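Local coordinates for carbohydrate kinase, FGGY (Novosphingobium aromaticivorans, PDB 3H6E), which is a probable FGGY-type carbohydrate kinase, transferring phosphate from ATP to a sugar, at residues Q33-I38 with A50-R55; D113-T118 with L276-D281; P187-K190 with W194-R197; D311-D316 with E361-R366. All coordinates share one frame; numbering follows the deposited sequence.

Contact 1: residues Q33-I38 with A50-R55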
loop_
_atom_site.group_PDB
_atom_site.type_symbol
_atom_site.label_atom_id
_atom_site.label_comp_id
_atom_site.label_asym_id
_atom_site.label_seq_id
_atom_site.Cartn_x
_atom_site.Cartn_y
_atom_site.Cartn_z
ATOM N N GLN A 33 -4.683 -7.713 -19.043
ATOM C CA GLN A 33 -6.132 -7.849 -19.040
ATOM C C GLN A 33 -6.675 -7.364 -17.701
ATOM O O GLN A 33 -6.255 -7.835 -16.645
ATOM C CB GLN A 33 -6.532 -9.304 -19.288
ATOM C CG GLN A 33 -6.273 -9.783 -20.709
ATOM C CD GLN A 33 -7.355 -9.335 -21.676
ATOM O OE1 GLN A 33 -8.538 -9.625 -21.479
ATOM N NE2 GLN A 33 -6.954 -8.627 -22.731
ATOM N N VAL A 34 -7.602 -6.413 -17.748
ATOM C CA VAL A 34 -8.143 -5.832 -16.527
ATOM C C VAL A 34 -9.650 -6.049 -16.410
ATOM O O VAL A 34 -10.285 -6.589 -17.317
ATOM C CB VAL A 34 -7.836 -4.333 -16.433
ATOM C CG1 VAL A 34 -6.409 -4.065 -16.888
ATOM C CG2 VAL A 34 -8.828 -3.536 -17.268
ATOM N N ARG A 35 -10.211 -5.610 -15.288
ATOM C CA ARG A 35 -11.601 -5.884 -14.958
ATOM C C ARG A 35 -11.907 -5.389 -13.551
ATOM O O ARG A 35 -11.329 -5.876 -12.581
ATOM C CB ARG A 35 -11.854 -7.387 -15.030
ATOM C CG ARG A 35 -13.177 -7.832 -14.452
ATOM C CD ARG A 35 -13.034 -9.200 -13.820
ATOM N NE ARG A 35 -14.266 -9.972 -13.912
ATOM C CZ ARG A 35 -14.587 -10.965 -13.091
ATOM N NH1 ARG A 35 -13.770 -11.302 -12.101
ATOM N NH2 ARG A 35 -15.729 -11.616 -13.257
ATOM N N PRO A 36 -12.823 -4.419 -13.433
ATOM C CA PRO A 36 -13.180 -3.895 -12.111
ATOM C C PRO A 36 -13.645 -5.020 -11.196
ATOM O O PRO A 36 -14.171 -6.022 -11.681
ATOM C CB PRO A 36 -14.343 -2.943 -12.410
ATOM C CG PRO A 36 -14.178 -2.574 -13.848
ATOM C CD PRO A 36 -13.604 -3.790 -14.512
ATOM N N SER A 37 -13.450 -4.857 -9.892
ATOM C CA SER A 37 -13.856 -5.871 -8.925
ATOM C C SER A 37 -15.195 -5.500 -8.300
ATOM O O SER A 37 -15.265 -4.600 -7.465
ATOM C CB SER A 37 -12.797 -6.011 -7.829
ATOM O OG SER A 37 -11.488 -5.850 -8.354
ATOM N N ILE A 38 -16.258 -6.190 -8.705
ATOM C CA ILE A 38 -17.589 -5.920 -8.162
ATOM C C ILE A 38 -17.831 -6.733 -6.891
ATOM O O ILE A 38 -17.447 -7.903 -6.810
ATOM C CB ILE A 38 -18.703 -6.209 -9.194
ATOM C CG1 ILE A 38 -19.284 -7.612 -9.001
ATOM C CG2 ILE A 38 -18.182 -6.013 -10.612
ATOM C CD1 ILE A 38 -20.343 -7.983 -10.020
ATOM N N ALA A 50 -14.665 -14.260 -4.909
ATOM C CA ALA A 50 -13.648 -15.271 -5.180
ATOM C C ALA A 50 -14.042 -16.252 -6.286
ATOM O O ALA A 50 -13.298 -16.427 -7.250
ATOM C CB ALA A 50 -13.284 -16.024 -3.899
ATOM N N PRO A 51 -15.212 -16.897 -6.153
ATOM C CA PRO A 51 -15.592 -17.895 -7.159
ATOM C C PRO A 51 -15.532 -17.305 -8.561
ATOM O O PRO A 51 -14.947 -17.899 -9.466
ATOM C CB PRO A 51 -17.047 -18.223 -6.799
ATOM C CG PRO A 51 -17.187 -17.844 -5.369
ATOM C CD PRO A 51 -16.282 -16.669 -5.167
ATOM N N ASP A 52 -16.123 -16.127 -8.722
ATOM C CA ASP A 52 -16.267 -15.503 -10.027
ATOM C C ASP A 52 -14.942 -14.994 -10.593
ATOM O O ASP A 52 -14.692 -15.102 -11.793
ATOM C CB ASP A 52 -17.282 -14.365 -9.945
ATOM C CG ASP A 52 -17.594 -13.771 -11.293
ATOM O OD1 ASP A 52 -18.037 -14.521 -12.190
ATOM O OD2 ASP A 52 -17.407 -12.548 -11.450
ATOM N N THR A 53 -14.100 -14.431 -9.737
ATOM C CA THR A 53 -12.795 -13.960 -10.180
ATOM C C THR A 53 -11.942 -15.139 -10.632
ATOM O O THR A 53 -11.179 -15.036 -11.596
ATOM C CB THR A 53 -12.060 -13.181 -9.079
ATOM O OG1 THR A 53 -12.721 -11.929 -8.865
ATOM C CG2 THR A 53 -10.618 -12.921 -9.485
ATOM N N GLY A 54 -12.086 -16.259 -9.929
ATOM C CA GLY A 54 -11.403 -17.484 -10.295
ATOM C C GLY A 54 -11.730 -17.870 -11.723
ATOM O O GLY A 54 -10.871 -18.350 -12.461
ATOM N N ARG A 55 -12.981 -17.649 -12.116
ATOM C CA ARG A 55 -13.409 -17.927 -13.482
ATOM C C ARG A 55 -12.753 -16.975 -14.477
ATOM O O ARG A 55 -12.015 -17.411 -15.359
ATOM C CB ARG A 55 -14.933 -17.864 -13.601
ATOM C CG ARG A 55 -15.648 -18.820 -12.665
ATOM C CD ARG A 55 -17.155 -18.793 -12.867
ATOM N NE ARG A 55 -17.867 -19.284 -11.689
ATOM C CZ ARG A 55 -18.558 -18.507 -10.860
ATOM N NH1 ARG A 55 -18.637 -17.203 -11.089
ATOM N NH2 ARG A 55 -19.177 -19.031 -9.808
#

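Contact 2: residues D113-T118 with L276-D281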
loop_
_atom_site.group_PDB
_atom_site.type_symbol
_atom_site.label_atom_id
_atom_site.label_comp_id
_atom_site.label_asym_id
_atom_site.label_seq_id
_atom_site.Cartn_x
_atom_site.Cartn_y
_atom_site.Cartn_z
ATOM N N ASP A 113 -3.999 -6.384 21.262
ATOM C CA ASP A 113 -2.666 -6.171 21.819
ATOM C C ASP A 113 -2.302 -4.692 21.743
ATOM O O ASP A 113 -2.946 -3.938 21.024
ATOM C CB ASP A 113 -1.628 -6.997 21.057
ATOM C CG ASP A 113 -1.662 -8.457 21.426
ATOM O OD1 ASP A 113 -2.139 -8.780 22.528
ATOM O OD2 ASP A 113 -1.204 -9.286 20.616
ATOM N N PRO A 114 -1.268 -4.272 22.488
ATOM C CA PRO A 114 -0.867 -2.861 22.454
ATOM C C PRO A 114 -0.244 -2.515 21.102
ATOM O O PRO A 114 0.376 -3.376 20.478
ATOM C CB PRO A 114 0.198 -2.766 23.559
ATOM C CG PRO A 114 0.077 -4.028 24.355
ATOM C CD PRO A 114 -0.422 -5.060 23.397
ATOM N N PHE A 115 -0.401 -1.272 20.662
ATOM C CA PHE A 115 0.158 -0.840 19.387
ATOM C C PHE A 115 1.676 -1.019 19.354
ATOM O O PHE A 115 2.284 -1.088 18.285
ATOM C CB PHE A 115 -0.213 0.618 19.103
ATOM C CG PHE A 115 0.471 1.194 17.896
ATOM C CD1 PHE A 115 1.666 1.885 18.026
ATOM C CD2 PHE A 115 -0.078 1.043 16.633
ATOM C CE1 PHE A 115 2.297 2.418 16.918
ATOM C CE2 PHE A 115 0.547 1.568 15.522
ATOM C CZ PHE A 115 1.739 2.258 15.664
ATOM N N ALA A 116 2.284 -1.107 20.531
ATOM C CA ALA A 116 3.735 -1.206 20.629
ATOM C C ALA A 116 4.280 -2.577 20.223
ATOM O O ALA A 116 5.445 -2.691 19.842
ATOM C CB ALA A 116 4.202 -0.833 22.035
ATOM N N ARG A 117 3.451 -3.614 20.315
ATOM C CA ARG A 117 3.848 -4.951 19.869
ATOM C C ARG A 117 3.485 -5.181 18.406
ATOM O O ARG A 117 4.188 -5.895 17.689
ATOM C CB ARG A 117 3.186 -6.045 20.718
ATOM C CG ARG A 117 3.921 -6.395 22.001
ATOM C CD ARG A 117 5.313 -6.968 21.736
ATOM N NE ARG A 117 5.351 -8.430 21.651
ATOM C CZ ARG A 117 5.071 -9.252 22.661
ATOM N NH1 ARG A 117 4.694 -8.767 23.839
ATOM N NH2 ARG A 117 5.144 -10.566 22.489
ATOM N N THR A 118 2.387 -4.571 17.967
ATOM C CA THR A 118 1.780 -4.917 16.684
ATOM C C THR A 118 2.033 -3.926 15.548
ATOM O O THR A 118 2.131 -4.322 14.389
ATOM C CB THR A 118 0.258 -5.103 16.835
ATOM O OG1 THR A 118 -0.331 -3.873 17.279
ATOM C CG2 THR A 118 -0.040 -6.201 17.843
ATOM N N LEU A 276 6.806 4.246 18.121
ATOM C CA LEU A 276 6.059 5.071 17.170
ATOM C C LEU A 276 4.716 5.541 17.726
ATOM O O LEU A 276 4.054 4.814 18.457
ATOM C CB LEU A 276 5.844 4.316 15.856
ATOM C CG LEU A 276 7.071 4.123 14.965
ATOM C CD1 LEU A 276 6.801 3.080 13.892
ATOM C CD2 LEU A 276 7.500 5.450 14.345
ATOM N N PRO A 277 4.313 6.765 17.361
ATOM C CA PRO A 277 3.107 7.456 17.835
ATOM C C PRO A 277 1.844 7.044 17.087
ATOM O O PRO A 277 1.573 7.595 16.022
ATOM C CB PRO A 277 3.405 8.936 17.529
ATOM C CG PRO A 277 4.835 8.984 17.023
ATOM C CD PRO A 277 5.118 7.627 16.485
ATOM N N GLU A 278 1.071 6.118 17.643
ATOM C CA GLU A 278 -0.152 5.659 16.990
ATOM C C GLU A 278 -1.124 6.798 16.691
ATOM O O GLU A 278 -1.791 6.798 15.654
ATOM C CB GLU A 278 -0.860 4.596 17.834
ATOM C CG GLU A 278 -2.195 4.154 17.246
ATOM C CD GLU A 278 -2.958 3.206 18.151
ATOM O OE1 GLU A 278 -2.512 2.985 19.299
ATOM O OE2 GLU A 278 -4.009 2.687 17.711
ATOM N N ALA A 279 -1.203 7.769 17.595
ATOM C CA ALA A 279 -2.173 8.848 17.462
ATOM C C ALA A 279 -1.842 9.806 16.325
ATOM O O ALA A 279 -2.691 10.589 15.899
ATOM C CB ALA A 279 -2.308 9.600 18.767
ATOM N N ARG A 280 -0.612 9.752 15.830
ATOM C CA ARG A 280 -0.217 10.646 14.750
ATOM C C ARG A 280 -0.177 9.931 13.400
ATOM O O ARG A 280 0.509 10.358 12.468
ATOM C CB ARG A 280 1.097 11.364 15.076
ATOM C CG ARG A 280 0.876 12.632 15.893
ATOM C CD ARG A 280 2.107 13.063 16.672
ATOM N NE ARG A 280 3.162 13.605 15.822
ATOM C CZ ARG A 280 3.135 14.813 15.270
ATOM N NH1 ARG A 280 2.096 15.606 15.463
ATOM N NH2 ARG A 280 4.145 15.221 14.518
ATOM N N ASP A 281 -0.939 8.844 13.314
ATOM C CA ASP A 281 -1.186 8.141 12.060
ATOM C C ASP A 281 0.057 7.432 11.505
ATOM O O ASP A 281 0.347 7.503 10.310
ATOM C CB ASP A 281 -1.784 9.095 11.019
ATOM C CG ASP A 281 -2.973 8.490 10.288
ATOM O OD1 ASP A 281 -3.049 7.246 10.221
ATOM O OD2 ASP A 281 -3.839 9.251 9.797
#

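Contact 3: residues P187-K190 with W194-R197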
loop_
_atom_site.group_PDB
_atom_site.type_symbol
_atom_site.label_atom_id
_atom_site.label_comp_id
_atom_site.label_asym_id
_atom_site.label_seq_id
_atom_site.Cartn_x
_atom_site.Cartn_y
_atom_site.Cartn_z
ATOM N N PRO A 187 0.792 -11.826 20.316
ATOM C CA PRO A 187 0.287 -12.515 21.504
ATOM C C PRO A 187 -1.191 -12.844 21.345
ATOM O O PRO A 187 -1.612 -13.957 21.659
ATOM C CB PRO A 187 0.471 -11.474 22.605
ATOM C CG PRO A 187 1.641 -10.675 22.165
ATOM C CD PRO A 187 1.611 -10.651 20.661
HETATM N N MSE A 188 -1.963 -11.882 20.851
HETATM C CA MSE A 188 -3.405 -12.052 20.704
HETATM C C MSE A 188 -3.776 -13.191 19.762
HETATM O O MSE A 188 -4.572 -14.059 20.112
HETATM C CB MSE A 188 -4.060 -10.761 20.211
HETATM C CG MSE A 188 -5.561 -10.900 20.015
HETATM SE SE MSE A 188 -6.378 -9.483 18.954
HETATM C CE MSE A 188 -5.460 -9.793 17.258
ATOM N N ALA A 189 -3.206 -13.174 18.561
ATOM C CA ALA A 189 -3.527 -14.178 17.551
ATOM C C ALA A 189 -3.172 -15.585 18.026
ATOM O O ALA A 189 -3.832 -16.558 17.664
ATOM C CB ALA A 189 -2.823 -13.859 16.244
ATOM N N LYS A 190 -2.120 -15.685 18.832
ATOM C CA LYS A 190 -1.720 -16.964 19.407
ATOM C C LYS A 190 -2.719 -17.375 20.486
ATOM O O LYS A 190 -3.251 -18.485 20.470
ATOM C CB LYS A 190 -0.309 -16.873 19.991
ATOM C CG LYS A 190 0.781 -16.847 18.937
ATOM C CD LYS A 190 2.155 -16.577 19.531
ATOM C CE LYS A 190 3.237 -16.783 18.473
ATOM N NZ LYS A 190 4.595 -16.374 18.934
ATOM N N TRP A 194 -5.897 -18.368 16.808
ATOM C CA TRP A 194 -5.928 -17.960 15.407
ATOM C C TRP A 194 -4.629 -18.316 14.686
ATOM O O TRP A 194 -4.648 -18.788 13.548
ATOM C CB TRP A 194 -6.210 -16.461 15.275
ATOM C CG TRP A 194 -7.622 -16.074 15.638
ATOM C CD1 TRP A 194 -8.662 -16.916 15.906
ATOM C CD2 TRP A 194 -8.149 -14.742 15.735
ATOM N NE1 TRP A 194 -9.800 -16.192 16.180
ATOM C CE2 TRP A 194 -9.512 -14.856 16.078
ATOM C CE3 TRP A 194 -7.600 -13.467 15.568
ATOM C CZ2 TRP A 194 -10.333 -13.745 16.261
ATOM C CZ3 TRP A 194 -8.416 -12.365 15.749
ATOM C CH2 TRP A 194 -9.767 -12.512 16.093
ATOM N N ALA A 195 -3.504 -18.089 15.356
ATOM C CA ALA A 195 -2.195 -18.346 14.763
ATOM C C ALA A 195 -2.045 -19.800 14.329
ATOM O O ALA A 195 -1.383 -20.097 13.337
ATOM C CB ALA A 195 -1.086 -17.965 15.734
ATOM N N ALA A 196 -2.676 -20.700 15.075
ATOM C CA ALA A 196 -2.580 -22.128 14.793
ATOM C C ALA A 196 -3.377 -22.530 13.553
ATOM O O ALA A 196 -3.144 -23.593 12.975
ATOM C CB ALA A 196 -3.033 -22.936 16.004
ATOM N N ARG A 197 -4.317 -21.681 13.149
ATOM C CA ARG A 197 -5.158 -21.968 11.990
ATOM C C ARG A 197 -4.500 -21.586 10.661
ATOM O O ARG A 197 -4.927 -22.047 9.603
ATOM C CB ARG A 197 -6.496 -21.241 12.105
ATOM C CG ARG A 197 -7.303 -21.567 13.348
ATOM C CD ARG A 197 -8.564 -20.712 13.369
ATOM N NE ARG A 197 -9.341 -20.861 14.595
ATOM C CZ ARG A 197 -10.426 -20.145 14.875
ATOM N NH1 ARG A 197 -10.857 -19.226 14.018
ATOM N NH2 ARG A 197 -11.080 -20.343 16.013
#

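Contact 4: residues D311-D316 with E361-R366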
loop_
_atom_site.group_PDB
_atom_site.type_symbol
_atom_site.label_atom_id
_atom_site.label_comp_id
_atom_site.label_asym_id
_atom_site.label_seq_id
_atom_site.Cartn_x
_atom_site.Cartn_y
_atom_site.Cartn_z
ATOM N N ASP A 311 -11.765 18.529 -10.135
ATOM C CA ASP A 311 -10.720 17.881 -10.929
ATOM C C ASP A 311 -10.013 18.869 -11.847
ATOM O O ASP A 311 -8.844 18.692 -12.195
ATOM C CB ASP A 311 -11.317 16.766 -11.793
ATOM C CG ASP A 311 -11.711 15.543 -10.990
ATOM O OD1 ASP A 311 -11.738 14.438 -11.577
ATOM O OD2 ASP A 311 -11.992 15.677 -9.781
ATOM N N THR A 312 -10.744 19.901 -12.244
ATOM C CA THR A 312 -10.265 20.885 -13.205
ATOM C C THR A 312 -9.110 21.733 -12.669
ATOM O O THR A 312 -8.370 22.355 -13.436
ATOM C CB THR A 312 -11.434 21.785 -13.671
ATOM O OG1 THR A 312 -12.011 21.226 -14.857
ATOM C CG2 THR A 312 -10.963 23.202 -13.958
ATOM N N ARG A 313 -8.946 21.746 -11.352
ATOM C CA ARG A 313 -7.906 22.556 -10.731
ATOM C C ARG A 313 -6.928 21.698 -9.920
ATOM O O ARG A 313 -6.247 22.186 -9.018
ATOM C CB ARG A 313 -8.536 23.668 -9.884
ATOM C CG ARG A 313 -9.508 24.535 -10.678
ATOM C CD ARG A 313 -9.937 25.777 -9.914
ATOM N NE ARG A 313 -10.923 25.470 -8.883
ATOM C CZ ARG A 313 -12.224 25.726 -8.987
ATOM N NH1 ARG A 313 -12.708 26.311 -10.075
ATOM N NH2 ARG A 313 -13.044 25.408 -7.992
ATOM N N ARG A 314 -6.865 20.412 -10.256
ATOM C CA ARG A 314 -5.870 19.513 -9.678
ATOM C C ARG A 314 -4.466 20.069 -9.895
ATOM O O ARG A 314 -4.113 20.469 -11.004
ATOM C CB ARG A 314 -5.976 18.123 -10.307
ATOM C CG ARG A 314 -6.880 17.150 -9.571
ATOM C CD ARG A 314 -7.023 15.862 -10.367
ATOM N NE ARG A 314 -7.148 14.683 -9.514
ATOM C CZ ARG A 314 -8.300 14.086 -9.219
ATOM N NH1 ARG A 314 -9.437 14.561 -9.709
ATOM N NH2 ARG A 314 -8.313 13.013 -8.438
ATOM N N VAL A 315 -3.661 20.077 -8.839
ATOM C CA VAL A 315 -2.335 20.685 -8.886
ATOM C C VAL A 315 -1.300 19.881 -9.681
ATOM O O VAL A 315 -0.148 20.300 -9.797
ATOM C CB VAL A 315 -1.779 20.916 -7.475
ATOM C CG1 VAL A 315 -2.727 21.792 -6.670
ATOM C CG2 VAL A 315 -1.536 19.580 -6.780
ATOM N N ASP A 316 -1.702 18.736 -10.226
ATOM C CA ASP A 316 -0.768 17.892 -10.970
ATOM C C ASP A 316 -0.920 17.999 -12.491
ATOM O O ASP A 316 -0.157 17.381 -13.238
ATOM C CB ASP A 316 -0.869 16.426 -10.527
ATOM C CG ASP A 316 -2.236 15.819 -10.799
ATOM O OD1 ASP A 316 -3.252 16.523 -10.616
ATOM O OD2 ASP A 316 -2.290 14.632 -11.187
ATOM N N GLU A 361 -6.232 35.191 -3.530
ATOM C CA GLU A 361 -7.567 35.311 -4.095
ATOM C C GLU A 361 -7.639 34.753 -5.512
ATOM O O GLU A 361 -8.701 34.740 -6.131
ATOM C CB GLU A 361 -8.047 36.762 -4.028
ATOM C CG GLU A 361 -8.388 37.204 -2.611
ATOM C CD GLU A 361 -8.349 38.708 -2.438
ATOM O OE1 GLU A 361 -8.216 39.420 -3.457
ATOM O OE2 GLU A 361 -8.446 39.175 -1.281
ATOM N N ASP A 362 -6.505 34.277 -6.013
ATOM C CA ASP A 362 -6.471 33.623 -7.313
ATOM C C ASP A 362 -6.153 32.137 -7.152
ATOM O O ASP A 362 -5.553 31.724 -6.159
ATOM C CB ASP A 362 -5.453 34.295 -8.235
ATOM C CG ASP A 362 -4.033 34.160 -7.727
ATOM O OD1 ASP A 362 -3.177 33.667 -8.497
ATOM O OD2 ASP A 362 -3.780 34.536 -6.558
ATOM N N TRP A 363 -6.552 31.341 -8.140
ATOM C CA TRP A 363 -6.415 29.892 -8.058
ATOM C C TRP A 363 -4.969 29.402 -8.094
ATOM O O TRP A 363 -4.585 28.556 -7.295
ATOM C CB TRP A 363 -7.251 29.204 -9.143
ATOM C CG TRP A 363 -8.696 29.106 -8.771
ATOM C CD1 TRP A 363 -9.740 29.787 -9.330
ATOM C CD2 TRP A 363 -9.256 28.290 -7.738
ATOM N NE1 TRP A 363 -10.917 29.436 -8.714
ATOM C CE2 TRP A 363 -10.647 28.519 -7.732
ATOM C CE3 TRP A 363 -8.716 27.384 -6.819
ATOM C CZ2 TRP A 363 -11.505 27.877 -6.839
ATOM C CZ3 TRP A 363 -9.568 26.746 -5.939
ATOM C CH2 TRP A 363 -10.948 26.998 -5.953
ATOM N N PHE A 364 -4.172 29.934 -9.012
ATOM C CA PHE A 364 -2.792 29.484 -9.153
ATOM C C PHE A 364 -1.995 29.635 -7.862
ATOM O O PHE A 364 -1.229 28.747 -7.493
ATOM C CB PHE A 364 -2.094 30.209 -10.304
ATOM C CG PHE A 364 -2.431 29.653 -11.654
ATOM C CD1 PHE A 364 -3.463 30.190 -12.402
ATOM C CD2 PHE A 364 -1.721 28.583 -12.170
ATOM C CE1 PHE A 364 -3.775 29.674 -13.645
ATOM C CE2 PHE A 364 -2.030 28.059 -13.408
ATOM C CZ PHE A 364 -3.057 28.606 -14.148
ATOM N N GLU A 365 -2.180 30.757 -7.175
ATOM C CA GLU A 365 -1.465 31.002 -5.929
ATOM C C GLU A 365 -2.055 30.181 -4.792
ATOM O O GLU A 365 -1.355 29.822 -3.846
ATOM C CB GLU A 365 -1.480 32.489 -5.573
ATOM C CG GLU A 365 -0.630 33.351 -6.488
ATOM C CD GLU A 365 -0.429 34.754 -5.948
ATOM O OE1 GLU A 365 -0.963 35.056 -4.860
ATOM O OE2 GLU A 365 0.266 35.552 -6.615
ATOM N N ARG A 366 -3.347 29.889 -4.887
ATOM C CA ARG A 366 -3.999 29.049 -3.895
ATOM C C ARG A 366 -3.640 27.590 -4.174
ATOM O O ARG A 366 -3.418 26.808 -3.253
ATOM C CB ARG A 366 -5.517 29.262 -3.916
ATOM C CG ARG A 366 -6.125 29.422 -2.529
ATOM C CD ARG A 366 -7.640 29.604 -2.562
ATOM N NE ARG A 366 -8.052 30.712 -3.416
ATOM C CZ ARG A 366 -9.153 31.433 -3.225
ATOM N NH1 ARG A 366 -9.951 31.174 -2.195
ATOM N NH2 ARG A 366 -9.451 32.423 -4.058
#

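Contact 1: residues Q33-I38 with A50-R55
R35 reaches across from the strand to the start of helix 50-63 and meets D52 and T53 with the end of its guanidinium. The firm part is a salt bridge, in which R35 NH2 lies 2.6 Å from D52 OD2. It is also a hydrogen bond, but a bent one, with an N-H...O angle of 130°. The oxygen is met from above its carboxylate plane. The guanidinium and carboxylate planes stand 43° apart and do not form a coplanar pair. On the other arm, R35 NH1 comes to 3.4 Å from T53 CA, near the guanidinium plane. T53 OG1 is 3.5 Å from R35 NH1 and bonds to D49 O.

R35 CG stands anti to the backbone N (chi1 169°), which lays the chain across to the helix. Its side chain also touches W56. Strand 29-36 is an edge strand of the six-stranded sheet in the N-terminal half, and helix 50-63 lies beside it. Sheet and helix belong to the actin-like ATPase fold of FGGY kinases.

The helix side of D52 is looser. D52 OD1 and R55 NH1, 3.0 Å apart, form a salt bridge whose hydrogen bond is weak, so the carboxylate stands between two arginines. An alanine in place of R35 would probably leave D52 with R55 as its remaining partner in this network and open a gap beside T53. R55 itself is exposed.

Contact 2: residues D113-T118 with L276-D281
The backbones of F115 and E278 come closest here, with their CA atoms 6.9 Å apart, where the start of helix 115-118 faces the short 3-10 turn 278-279. F115 carries the contact with its ring. E278 CB sits over one face, 3.6 Å from the ring centroid and only 11° off the normal, a CH-pi contact. The E278 chain runs on extended, and its carboxylate plane is nearly parallel to the ring, 15° apart. E278 OE1 ends 3.3 Å from F115 CB.

The ring edge has a different neighbour. F115 CE1 is 3.3 Å from L276 O, which lies near the ring plane, and L276 CB adds apolar contact at 4.2 Å from CE1. F115 CG is anti to the backbone N (chi1 172°), which carries the ring out toward the loop.

The two segments fall in the N-terminal and C-terminal FGGY ranges, so the contact bridges the two halves of the kinase. In this family the active site lies in the cleft between them. Without the ring, as with an alanine here, E278 CB would probably lose its flat support and the bridge would be weakened. F115 also touches P121, while L276 packs on V284.

Contact 3: residues P187-K190 with W194-R197
The carbonyl oxygen of A189 receives the backbone N-H of A195 at 2.8 Å between A189 O and A195 N. The bond is nearly straight, with an N-H...O angle of 160°. The donor comes from above the carbonyl plane, 52° out of it. W194 N lies close to the same oxygen, with A189 O and W194 N 2.9 Å apart. Two carbons also crowd round it: W194 CB is 3.4 Å from A189 O, and A195 CB is 3.6 Å from it.

The methyl of A195 fits against K190, with A195 CB 3.9 Å from K190 CG. The K190 chain goes on extended, and its NZ pairs with D184. Selenomethionine M188 brings its CE to 4.2 Å from W194 CZ3, meeting the indole obliquely.

W194 CG is anti to its own carbonyl carbon (chi1 -71°), which turns the indole into the interior among Y108, L133 and W134. Its NE1 bonds to D137. The same carboxylate takes R197 NH1, and the R197 guanidinium has W194 CD1 over one face. D137 thus holds both side chains to helix 129-139. In this part of the N-terminal FGGY region the chain breaks off helix 187-191 and goes on the same general way in a further turn with helical phi/psi, tied by A195 N to a carbonyl in the last turn of that helix.

Contact 4: residues D311-D316 with E361-R366
The R313 chain bends at chi3 (-76°) and W363 holds CG anti to its carbonyl carbon (chi1 -80°), which brings guanidinium and indole face to face. The guanidinium lies flat on the ring, with planes 17° apart and centres 3.6 Å apart. This is a cation-pi stack over the six-membered ring. Further back along the chain, R313 CD sits over the five-membered ring, 3.6 Å from its centroid, and adds a CH-pi contact. The arginine thus runs across the indole from one ring to the other. One carbon pair, R313 CZ and W363 CZ2, is modelled too close, so the exact spacing is doubtful.

Outside partners fix the guanidinium. R313 NH2 pairs with E309, and R313 NE bonds to I308 O. The W363 side chain also packs on E309. The arginine charge is probably balanced by E309 and eased by the indole face.

W363 is the first residue of helix 363-384. Just before it, D362 is the N-cap, and D362 OD1 accepts a weak bond from E365 N at 3.3 Å. The pair sits near the surface of the C-terminal FGGY region. It is an arginine-tryptophan cation-pi stack, joining the loop after helix 300-308 to the start of helix 363-384.

Overall arrangement
Contact 3 is the buried one, and contacts 1, 2 and 4 lie near the surface. Contacts 1 and 3 belong to the N-terminal half and contact 4 to the C-terminal half, whereas contact 2 joins the two. Charge pairing dominates contact 1, ring-face packing contact 2, a backbone bond with apolar packing contact 3, and a cation-pi stack contact 4. Contact 3 lies inside the chain loop closed by contact 2, and these two touch: D113 OD2 is 2.7 Å from M188 N, a probable hydrogen bond. Contacts 3 and 4 are far apart, about 50 Å between centres, on opposite sides of the chain's centre.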